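Local structure of glucokinase (Thermus thermophilus, 3VOV) at residues M1-L6 with G288-A293; L6-T11 with L63-P68; K12-V17 with K26-T31; N109-A114 with A282-L287. The protein acts as a hexokinase of the ROK family, probably transferring a phosphate group from ATP to glucose and related hexoses. All coordinates share one frame; numbering follows the deposited sequence.

How the interactions relate
Interactions 1, 2 and 3 share one five-stranded mixed sheet, while interaction 4 joins helix 284-299, which lies on that sheet, to helix 107-118 behind it. Strand 3-8 serves both interaction 1, where helix 284-299 crosses it, and interaction 2, where strand 61-65 pairs beside it; Leu6 belongs to both. Interaction 3 adds the hairpin of strands 12-18 and 27-30 at the other flank of strand 3-8. Interactions 1 and 4 use successive turns of helix 284-299. Both are buried and rest on small apolar residues in close contact, whereas interactions 2 and 3 are backbone hydrogen-bond ladders. Interaction 2 is buried, but interaction 3, at the sheet's edge, has one face open enough for lysines and Val28.

Interaction 1: residues M1-L6 with G288-A293; sequences MKVVGL and GAALTA
Val3 reaches from strand 3-6 onto the turn of helix 288-293 formed by Ala290 and Ala293. Its CB lies 4.0 Å from Ala293 CB. From there the two methyls part, set by a chi1 of -58° that turns CG1 anti to the carbonyl carbon: CG1 stays over Ala293, at 4.1 Å from its CB, and CG2 reaches the backbone of Ala290, 3.4 Å from Ala290 O. A branched residue thus spans two helix positions with a short side chain. An alanine here would probably open a gap above Ala290 and Ala293, whose methyls are too short to close it.

Two residues further on, Gly5 brings the bare backbone to the helix, its CA 3.8 Å from Ala290 CB. A glycine suits this point, because a side-chain carbon on Gly5 would collide with that methyl. Next to it Leu6 O sits 3.2 Å from Ala289 CB, a carbonyl against a methyl. Small residues on both sides thus let the axes of strand and helix approach to 6.2 Å.

Strand 3-8 is flanked by strand 12-18, where Gly5 bonds to Gly16 through the backbone, and by strand 61-65, whose Ile61 the Leu6 side chain touches. On the helix, Leu291 points away from the strand and packs on Leu113 of helix 107-118, so helix 284-299 is wedged between that helix and the sheet.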
loop_
_atom_site.group_PDB
_atom_site.type_symbol
_atom_site.label_atom_id
_atom_site.label_comp_id
_atom_site.label_asym_id
_atom_site.label_seq_id
_atom_site.Cartn_x
_atom_site.Cartn_y
_atom_site.Cartn_z
ATOM N N MET B 1 -6.567 13.437 50.093
ATOM C CA MET B 1 -5.282 12.689 49.809
ATOM C C MET B 1 -4.367 13.499 48.876
ATOM O O MET B 1 -4.841 14.080 47.879
ATOM C CB MET B 1 -5.598 11.284 49.283
ATOM C CG MET B 1 -4.456 10.257 49.470
ATOM S SD MET B 1 -3.771 10.068 47.832
ATOM C CE MET B 1 -5.110 9.163 47.012
ATOM N N LYS B 2 -3.091 13.598 49.232
ATOM C CA LYS B 2 -2.106 14.327 48.443
ATOM C C LYS B 2 -1.018 13.397 47.965
ATOM O O LYS B 2 -0.600 12.502 48.712
ATOM C CB LYS B 2 -1.419 15.432 49.280
ATOM C CG LYS B 2 -2.126 16.819 49.279
ATOM C CD LYS B 2 -3.598 16.690 49.558
ATOM C CE LYS B 2 -4.195 17.950 50.189
ATOM N NZ LYS B 2 -5.391 17.486 50.971
ATOM N N VAL B 3 -0.553 13.617 46.731
ATOM C CA VAL B 3 0.656 12.943 46.225
ATOM C C VAL B 3 1.566 13.988 45.648
ATOM O O VAL B 3 1.207 15.150 45.640
ATOM C CB VAL B 3 0.327 11.888 45.134
ATOM C CG1 VAL B 3 -0.630 10.846 45.698
ATOM C CG2 VAL B 3 -0.300 12.591 43.871
ATOM N N VAL B 4 2.735 13.563 45.162
ATOM C CA VAL B 4 3.656 14.413 44.425
ATOM C C VAL B 4 3.793 13.830 43.020
ATOM O O VAL B 4 3.945 12.630 42.895
ATOM C CB VAL B 4 5.041 14.423 45.075
ATOM C CG1 VAL B 4 6.052 15.140 44.188
ATOM C CG2 VAL B 4 4.957 15.081 46.503
ATOM N N GLY B 5 3.654 14.670 41.983
ATOM C CA GLY B 5 3.959 14.244 40.629
ATOM C C GLY B 5 5.349 14.711 40.254
ATOM O O GLY B 5 5.779 15.779 40.689
ATOM N N LEU B 6 6.040 13.920 39.445
ATOM C CA LEU B 6 7.325 14.315 38.863
ATOM C C LEU B 6 7.285 13.998 37.375
ATOM O O LEU B 6 6.787 12.922 36.982
ATOM C CB LEU B 6 8.487 13.521 39.500
ATOM C CG LEU B 6 8.804 13.758 40.970
ATOM C CD1 LEU B 6 9.724 12.675 41.607
ATOM C CD2 LEU B 6 9.473 15.147 41.047
ATOM N N GLY B 288 -0.429 13.855 34.721
ATOM C CA GLY B 288 -0.672 12.391 34.608
ATOM C C GLY B 288 0.258 11.591 35.514
ATOM O O GLY B 288 -0.087 10.501 35.950
ATOM N N ALA B 289 1.467 12.086 35.750
ATOM C CA ALA B 289 2.376 11.402 36.710
ATOM C C ALA B 289 1.775 11.491 38.119
ATOM O O ALA B 289 1.766 10.528 38.887
ATOM C CB ALA B 289 3.748 12.049 36.684
ATOM N N ALA B 290 1.246 12.647 38.447
ATOM C CA ALA B 290 0.596 12.783 39.738
ATOM C C ALA B 290 -0.641 11.904 39.813
ATOM O O ALA B 290 -0.852 11.225 40.801
ATOM C CB ALA B 290 0.258 14.263 40.021
ATOM N N LEU B 291 -1.478 11.923 38.773
ATOM C CA LEU B 291 -2.668 11.083 38.781
ATOM C C LEU B 291 -2.368 9.605 38.861
ATOM O O LEU B 291 -3.123 8.822 39.473
ATOM C CB LEU B 291 -3.489 11.311 37.538
ATOM C CG LEU B 291 -4.432 12.486 37.533
ATOM C CD1 LEU B 291 -4.722 12.765 36.033
ATOM C CD2 LEU B 291 -5.712 12.114 38.318
ATOM N N THR B 292 -1.272 9.200 38.243
ATOM C CA THR B 292 -0.810 7.808 38.391
ATOM C C THR B 292 -0.712 7.419 39.852
ATOM O O THR B 292 -1.309 6.427 40.282
ATOM C CB THR B 292 0.536 7.576 37.597
ATOM O OG1 THR B 292 0.279 7.838 36.224
ATOM C CG2 THR B 292 1.074 6.147 37.733
ATOM N N ALA B 293 0.042 8.196 40.627
ATOM C CA ALA B 293 0.216 7.890 42.064
ATOM C C ALA B 293 -1.125 8.036 42.822
ATOM O O ALA B 293 -1.453 7.258 43.726
ATOM C CB ALA B 293 1.292 8.836 42.677
#

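Interaction 2: residues L6-T11 with L63-P68; sequences LDLGGT and LGTPGP
Leu6 and Asp7 pair in parallel with Leu63 and Gly64, joining two central strands of the mixed sheet that marks the actin-like ATPase fold of ROK kinases. The loop after the first strand, Gly9 to Thr11, matches the phosphate-binding turn of this superfamily and is probably used likewise here.

Two backbone hydrogen bonds hold the strands. Gly64 N donates to Leu6 O at 2.9 Å, and Gly64 O receives Leu8 N at 2.8 Å in a nearly straight bond, 176° at the hydrogen. Leu6 O also meets the CA of Leu63, at 3.4 Å, in a CA-H...O contact.

Apolar packing centres on Leu63. Its CG is anti to the backbone N (chi1 172°), and CD1 leans across to the first strand, 3.7 Å from Leu6 CB and 4.0 Å from Leu8 CB. Leucine fits this buried face, which Leu94 of helix 90-98 and Leu43 of helix 36-54 cover.

On the opposite face, polar groups meet without bonding: Asp7 OD1 stands 3.6 Å from Gly64 O.

The ladder stops at Pro66. Continued in register, the next bond would need an N-H at the position of Pro66 for Leu8 O, and proline has none; the ring takes the donor's place, with Pro66 CD 3.2 Å from Leu8 O.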
loop_
_atom_site.group_PDB
_atom_site.type_symbol
_atom_site.label_atom_id
_atom_site.label_comp_id
_atom_site.label_asym_id
_atom_site.label_seq_id
_atom_site.Cartn_x
_atom_site.Cartn_y
_atom_site.Cartn_z
ATOM N N LEU B 6 6.040 13.920 39.445
ATOM C CA LEU B 6 7.325 14.315 38.863
ATOM C C LEU B 6 7.285 13.998 37.375
ATOM O O LEU B 6 6.787 12.922 36.982
ATOM C CB LEU B 6 8.487 13.521 39.500
ATOM C CG LEU B 6 8.804 13.758 40.970
ATOM C CD1 LEU B 6 9.724 12.675 41.607
ATOM C CD2 LEU B 6 9.473 15.147 41.047
ATOM N N ASP B 7 7.799 14.895 36.536
ATOM C CA ASP B 7 7.853 14.620 35.088
ATOM C C ASP B 7 9.317 14.789 34.690
ATOM O O ASP B 7 9.856 15.906 34.792
ATOM C CB ASP B 7 6.916 15.570 34.290
ATOM C CG ASP B 7 6.776 15.164 32.798
ATOM O OD1 ASP B 7 6.989 13.973 32.442
ATOM O OD2 ASP B 7 6.453 16.025 31.951
ATOM N N LEU B 8 9.983 13.696 34.305
ATOM C CA LEU B 8 11.402 13.751 34.037
ATOM C C LEU B 8 11.581 13.942 32.539
ATOM O O LEU B 8 11.263 13.043 31.792
ATOM C CB LEU B 8 12.083 12.442 34.458
ATOM C CG LEU B 8 13.536 12.233 33.966
ATOM C CD1 LEU B 8 14.544 13.337 34.548
ATOM C CD2 LEU B 8 14.032 10.802 34.297
ATOM N N GLY B 9 12.061 15.109 32.104
ATOM C CA GLY B 9 12.374 15.316 30.670
ATOM C C GLY B 9 13.869 15.433 30.401
ATOM O O GLY B 9 14.705 15.434 31.334
ATOM N N GLY B 10 14.218 15.535 29.117
ATOM C CA GLY B 10 15.621 15.637 28.715
ATOM C C GLY B 10 16.254 16.936 29.188
ATOM O O GLY B 10 17.411 16.935 29.574
ATOM N N THR B 11 15.468 18.018 29.204
ATOM C CA THR B 11 15.921 19.372 29.550
ATOM C C THR B 11 15.623 19.704 31.018
ATOM O O THR B 11 16.502 20.192 31.745
ATOM C CB THR B 11 15.146 20.405 28.703
ATOM O OG1 THR B 11 15.199 20.033 27.330
ATOM C CG2 THR B 11 15.668 21.853 28.887
ATOM N N LEU B 63 5.984 9.261 38.890
ATOM C CA LEU B 63 7.105 9.690 38.042
ATOM C C LEU B 63 6.908 9.284 36.591
ATOM O O LEU B 63 6.860 8.061 36.257
ATOM C CB LEU B 63 8.421 9.090 38.558
ATOM C CG LEU B 63 9.655 9.300 37.634
ATOM C CD1 LEU B 63 10.035 10.808 37.490
ATOM C CD2 LEU B 63 10.870 8.521 38.235
ATOM N N GLY B 64 6.862 10.292 35.730
ATOM C CA GLY B 64 6.623 10.117 34.340
ATOM C C GLY B 64 7.928 10.310 33.626
ATOM O O GLY B 64 8.699 11.238 33.925
ATOM N N THR B 65 8.188 9.436 32.666
ATOM C CA THR B 65 9.489 9.437 31.998
ATOM C C THR B 65 9.291 9.147 30.505
ATOM O O THR B 65 8.420 8.390 30.158
ATOM C CB THR B 65 10.394 8.343 32.682
ATOM O OG1 THR B 65 11.542 8.106 31.899
ATOM C CG2 THR B 65 9.683 7.055 32.722
ATOM N N PRO B 66 10.121 9.717 29.623
ATOM C CA PRO B 66 9.903 9.468 28.219
ATOM C C PRO B 66 10.155 8.036 27.845
ATOM O O PRO B 66 9.412 7.498 27.028
ATOM C CB PRO B 66 10.965 10.334 27.529
ATOM C CG PRO B 66 11.384 11.318 28.574
ATOM C CD PRO B 66 11.301 10.568 29.838
ATOM N N GLY B 67 11.169 7.403 28.427
ATOM C CA GLY B 67 11.667 6.163 27.826
ATOM C C GLY B 67 10.745 4.963 27.637
ATOM O O GLY B 67 9.540 5.026 27.922
ATOM N N PRO B 68 11.320 3.845 27.150
ATOM C CA PRO B 68 10.671 2.555 27.360
ATOM C C PRO B 68 10.889 2.186 28.849
ATOM O O PRO B 68 12.009 2.257 29.360
ATOM C CB PRO B 68 11.455 1.618 26.441
ATOM C CG PRO B 68 12.837 2.213 26.416
ATOM C CD PRO B 68 12.610 3.716 26.444
#

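Interaction 3: residues K12-V17 with K26-T31; sequences KIAAGV and KVVVPT
Lys12 and Val29 meet across a beta hairpin, and their torsions decide how. Lys12 has CG beside its own backbone N, and a bend at chi2 (-70°) folds the chain back over the partner strand, putting CD 3.4 Å from Val29 O and 3.9 Å from Val28 CG1. In Val29, chi1 of -64° places CG2 between the backbone N and the carbonyl carbon, from where it meets Ile13 CB at 3.7 Å.

The hairpin of strands 12-18 and 27-30 forms one edge of the mixed sheet. Ile13 with Val29 and Ala15 with Val27 are hydrogen-bonded pairs, each closed by reciprocal N-H to O=C bonds; Ile13 N to Val29 O, at 2.8 Å, is the shortest of the four. Between them Ala14 and Val28 make a non-hydrogen-bonded pair, where Ala14 CA and Val28 CA come close to carbonyl oxygens of the opposite strand in CA-H...O contacts.

The two faces differ in chemistry. Ile13, Ala15, Val27 and Val29 share the one toward helix 36-54, where Ile13 packs on Ala42 and Leu43. The beta-branched Ile13, Val27 and Val29 suit an extended, apolar face, and Ala15 is the small member opposite Val27. On the other, Ala14 and Val28 meet loosely, 4.3 Å between Ala14 CB and Val28 CG2. Just before strand 27-30, Lys26 makes a salt bridge with Glu283, near helix 284-299.

Thr31 turns its hydroxyl in where the hairpin opens: OG1 lies 3.1 Å from Lys12 C without bonding to Lys12, and its hydrogen bond is with Gly9 O.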
loop_
_atom_site.group_PDB
_atom_site.type_symbol
_atom_site.label_atom_id
_atom_site.label_comp_id
_atom_site.label_asym_id
_atom_site.label_seq_id
_atom_site.Cartn_x
_atom_site.Cartn_y
_atom_site.Cartn_z
ATOM N N LYS B 12 14.373 19.452 31.423
ATOM C CA LYS B 12 13.817 19.878 32.717
ATOM C C LYS B 12 13.132 18.756 33.500
ATOM O O LYS B 12 12.553 17.823 32.930
ATOM C CB LYS B 12 12.777 20.978 32.484
ATOM C CG LYS B 12 13.357 22.264 31.844
ATOM C CD LYS B 12 14.257 22.984 32.865
ATOM C CE LYS B 12 14.741 24.373 32.408
ATOM N NZ LYS B 12 13.763 24.988 31.484
ATOM N N ILE B 13 13.185 18.878 34.820
ATOM C CA ILE B 13 12.343 18.096 35.720
ATOM C C ILE B 13 11.245 19.030 36.247
ATOM O O ILE B 13 11.547 20.125 36.726
ATOM C CB ILE B 13 13.172 17.621 36.942
ATOM C CG1 ILE B 13 14.218 16.590 36.475
ATOM C CG2 ILE B 13 12.240 17.155 38.083
ATOM C CD1 ILE B 13 15.278 16.257 37.464
ATOM N N ALA B 14 9.985 18.581 36.162
ATOM C CA ALA B 14 8.865 19.247 36.806
ATOM C C ALA B 14 8.351 18.456 38.007
ATOM O O ALA B 14 8.314 17.200 37.990
ATOM C CB ALA B 14 7.737 19.491 35.793
ATOM N N ALA B 15 7.953 19.176 39.058
ATOM C CA ALA B 15 7.431 18.546 40.242
ATOM C C ALA B 15 6.227 19.321 40.795
ATOM O O ALA B 15 6.172 20.543 40.652
ATOM C CB ALA B 15 8.557 18.432 41.327
ATOM N N GLY B 16 5.277 18.636 41.410
ATOM C CA GLY B 16 4.239 19.374 42.120
ATOM C C GLY B 16 3.445 18.461 42.985
ATOM O O GLY B 16 3.281 17.288 42.638
ATOM N N VAL B 17 2.993 18.990 44.130
ATOM C CA VAL B 17 1.990 18.332 44.973
ATOM C C VAL B 17 0.663 18.433 44.241
ATOM O O VAL B 17 0.437 19.406 43.519
ATOM C CB VAL B 17 1.908 18.965 46.407
ATOM C CG1 VAL B 17 0.806 18.331 47.236
ATOM C CG2 VAL B 17 3.265 18.814 47.151
ATOM N N LYS B 26 4.255 23.996 41.922
ATOM C CA LYS B 26 4.916 23.669 40.664
ATOM C C LYS B 26 6.380 24.126 40.614
ATOM O O LYS B 26 6.661 25.321 40.627
ATOM C CB LYS B 26 4.165 24.222 39.447
ATOM C CG LYS B 26 4.820 23.744 38.174
ATOM C CD LYS B 26 3.962 23.831 36.954
ATOM C CE LYS B 26 4.763 23.363 35.737
ATOM N NZ LYS B 26 4.066 23.793 34.510
ATOM N N VAL B 27 7.299 23.165 40.478
ATOM C CA VAL B 27 8.740 23.446 40.584
ATOM C C VAL B 27 9.334 22.956 39.317
ATOM O O VAL B 27 8.987 21.874 38.824
ATOM C CB VAL B 27 9.341 22.732 41.817
ATOM C CG1 VAL B 27 10.916 22.651 41.763
ATOM C CG2 VAL B 27 8.858 23.423 43.086
ATOM N N VAL B 28 10.197 23.756 38.722
ATOM C CA VAL B 28 10.880 23.296 37.514
ATOM C C VAL B 28 12.366 23.562 37.710
ATOM O O VAL B 28 12.738 24.658 38.174
ATOM C CB VAL B 28 10.292 23.943 36.220
ATOM C CG1 VAL B 28 11.085 23.563 34.972
ATOM C CG2 VAL B 28 8.772 23.608 36.069
ATOM N N VAL B 29 13.181 22.530 37.431
ATOM C CA VAL B 29 14.618 22.557 37.607
ATOM C C VAL B 29 15.267 21.886 36.393
ATOM O O VAL B 29 14.632 21.104 35.702
ATOM C CB VAL B 29 15.062 21.844 38.925
ATOM C CG1 VAL B 29 14.498 22.596 40.174
ATOM C CG2 VAL B 29 14.599 20.399 38.975
ATOM N N PRO B 30 16.538 22.205 36.116
ATOM C CA PRO B 30 17.196 21.551 34.961
ATOM C C PRO B 30 17.435 20.050 35.215
ATOM O O PRO B 30 17.657 19.650 36.362
ATOM C CB PRO B 30 18.534 22.319 34.838
ATOM C CG PRO B 30 18.272 23.663 35.588
ATOM C CD PRO B 30 17.423 23.195 36.770
ATOM N N THR B 31 17.403 19.231 34.163
ATOM C CA THR B 31 17.740 17.816 34.333
ATOM C C THR B 31 19.268 17.645 34.314
ATOM O O THR B 31 19.895 18.020 33.337
ATOM C CB THR B 31 17.137 16.963 33.201
ATOM O OG1 THR B 31 15.723 17.186 33.125
ATOM C CG2 THR B 31 17.443 15.487 33.410
#

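Interaction 4: residues N109-A114 with A282-L287; sequences NAAALA and AEAGLL
Ala110 begins the contact between helix 107-118 and residues 284-287 of helix 284-299: its CB points at the partner and comes to 3.9 Å from Gly285 O. The methyl rests there against the backbone carbonyl of Gly285.

Ala111, one residue on, meets Ala284 methyl to methyl, CB to CB 3.8 Å. The two CA atoms are only 4.7 Å apart, a separation possible for helices where neither residue carries more than a methyl. Ala111 also touches Tyr129 of strand 127-132, so this helix also reaches the second sheet.

Leu113 turns aside from this segment and packs further along the same partner helix, on Thr292 and Leu295.

Ala114, one turn after Ala110, points back at the partner and fills the angle between two of its residues. Its CB is 3.3 Å from Ala284 O and 3.8 Å from Leu287 CB. Leu287 offers only its CB here; with CG beside its own backbone N (chi1 -69°), the branched end leads away and packs on Leu23.

What joins the segments is therefore methyl against methyl and methyl against backbone carbonyl, with neither a polar bond nor a charge pair between them. Such a contact depends on shape: its closeness is consistent with the small size of the alanines at the facing positions, Ala110, Ala111 and Ala114 on one helix and Ala284 on the other.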
loop_
_atom_site.group_PDB
_atom_site.type_symbol
_atom_site.label_atom_id
_atom_site.label_comp_id
_atom_site.label_asym_id
_atom_site.label_seq_id
_atom_site.Cartn_x
_atom_site.Cartn_y
_atom_site.Cartn_z
ATOM N N ASN B 109 1.511 7.787 28.123
ATOM C CA ASN B 109 0.427 7.205 28.962
ATOM C C ASN B 109 -0.026 8.229 30.023
ATOM O O ASN B 109 -1.223 8.407 30.278
ATOM C CB ASN B 109 0.880 5.947 29.726
ATOM C CG ASN B 109 1.021 4.717 28.836
ATOM O OD1 ASN B 109 0.558 4.698 27.715
ATOM N ND2 ASN B 109 1.680 3.689 29.354
ATOM N N ALA B 110 0.945 8.850 30.668
ATOM C CA ALA B 110 0.660 9.908 31.646
ATOM C C ALA B 110 -0.159 11.119 31.082
ATOM O O ALA B 110 -1.164 11.543 31.693
ATOM C CB ALA B 110 1.980 10.363 32.296
ATOM N N ALA B 111 0.255 11.666 29.932
ATOM C CA ALA B 111 -0.538 12.705 29.296
ATOM C C ALA B 111 -1.940 12.194 28.982
ATOM O O ALA B 111 -2.927 12.908 29.182
ATOM C CB ALA B 111 0.161 13.301 28.020
ATOM N N ALA B 112 -2.048 10.956 28.496
ATOM C CA ALA B 112 -3.362 10.393 28.196
ATOM C C ALA B 112 -4.276 10.333 29.458
ATOM O O ALA B 112 -5.470 10.675 29.398
ATOM C CB ALA B 112 -3.201 8.954 27.595
ATOM N N LEU B 113 -3.729 9.852 30.580
ATOM C CA LEU B 113 -4.467 9.814 31.867
ATOM C C LEU B 113 -4.945 11.209 32.289
ATOM O O LEU B 113 -6.072 11.394 32.726
ATOM C CB LEU B 113 -3.585 9.168 32.969
ATOM C CG LEU B 113 -4.124 8.781 34.352
ATOM C CD1 LEU B 113 -5.277 7.760 34.210
ATOM C CD2 LEU B 113 -2.997 8.236 35.289
ATOM N N ALA B 114 -4.073 12.201 32.124
ATOM C CA ALA B 114 -4.354 13.534 32.493
ATOM C C ALA B 114 -5.466 14.107 31.610
ATOM O O ALA B 114 -6.432 14.655 32.117
ATOM C CB ALA B 114 -3.060 14.410 32.439
ATOM N N ALA B 282 1.564 21.707 28.157
ATOM C CA ALA B 282 2.899 21.312 28.675
ATOM C C ALA B 282 2.851 20.640 30.053
ATOM O O ALA B 282 3.809 20.000 30.496
ATOM C CB ALA B 282 3.867 22.554 28.718
ATOM N N GLU B 283 1.727 20.758 30.724
ATOM C CA GLU B 283 1.628 20.207 32.057
ATOM C C GLU B 283 1.011 18.840 32.082
ATOM O O GLU B 283 0.916 18.240 33.157
ATOM C CB GLU B 283 0.735 21.094 32.919
ATOM C CG GLU B 283 1.485 22.107 33.659
ATOM C CD GLU B 283 0.650 22.747 34.727
ATOM O OE1 GLU B 283 1.251 23.505 35.505
ATOM O OE2 GLU B 283 -0.587 22.500 34.777
ATOM N N ALA B 284 0.540 18.359 30.943
ATOM C CA ALA B 284 -0.195 17.072 30.917
ATOM C C ALA B 284 0.667 15.976 31.535
ATOM O O ALA B 284 0.185 15.154 32.286
ATOM C CB ALA B 284 -0.589 16.680 29.466
ATOM N N GLY B 285 1.958 15.970 31.242
ATOM C CA GLY B 285 2.808 14.866 31.743
ATOM C C GLY B 285 2.935 14.876 33.277
ATOM O O GLY B 285 2.886 13.821 33.904
ATOM N N LEU B 286 3.149 16.072 33.858
ATOM C CA LEU B 286 3.212 16.250 35.313
ATOM C C LEU B 286 1.889 15.849 35.939
ATOM O O LEU B 286 1.871 15.073 36.906
ATOM C CB LEU B 286 3.584 17.711 35.703
ATOM C CG LEU B 286 3.621 18.002 37.213
ATOM C CD1 LEU B 286 4.543 17.077 37.934
ATOM C CD2 LEU B 286 3.992 19.489 37.550
ATOM N N LEU B 287 0.786 16.382 35.415
ATOM C CA LEU B 287 -0.557 16.008 35.902
ATOM C C LEU B 287 -0.800 14.495 35.843
ATOM O O LEU B 287 -1.270 13.898 36.812
ATOM C CB LEU B 287 -1.650 16.766 35.116
ATOM C CG LEU B 287 -1.687 18.269 35.409
ATOM C CD1 LEU B 287 -2.591 19.044 34.413
ATOM C CD2 LEU B 287 -2.159 18.522 36.872
#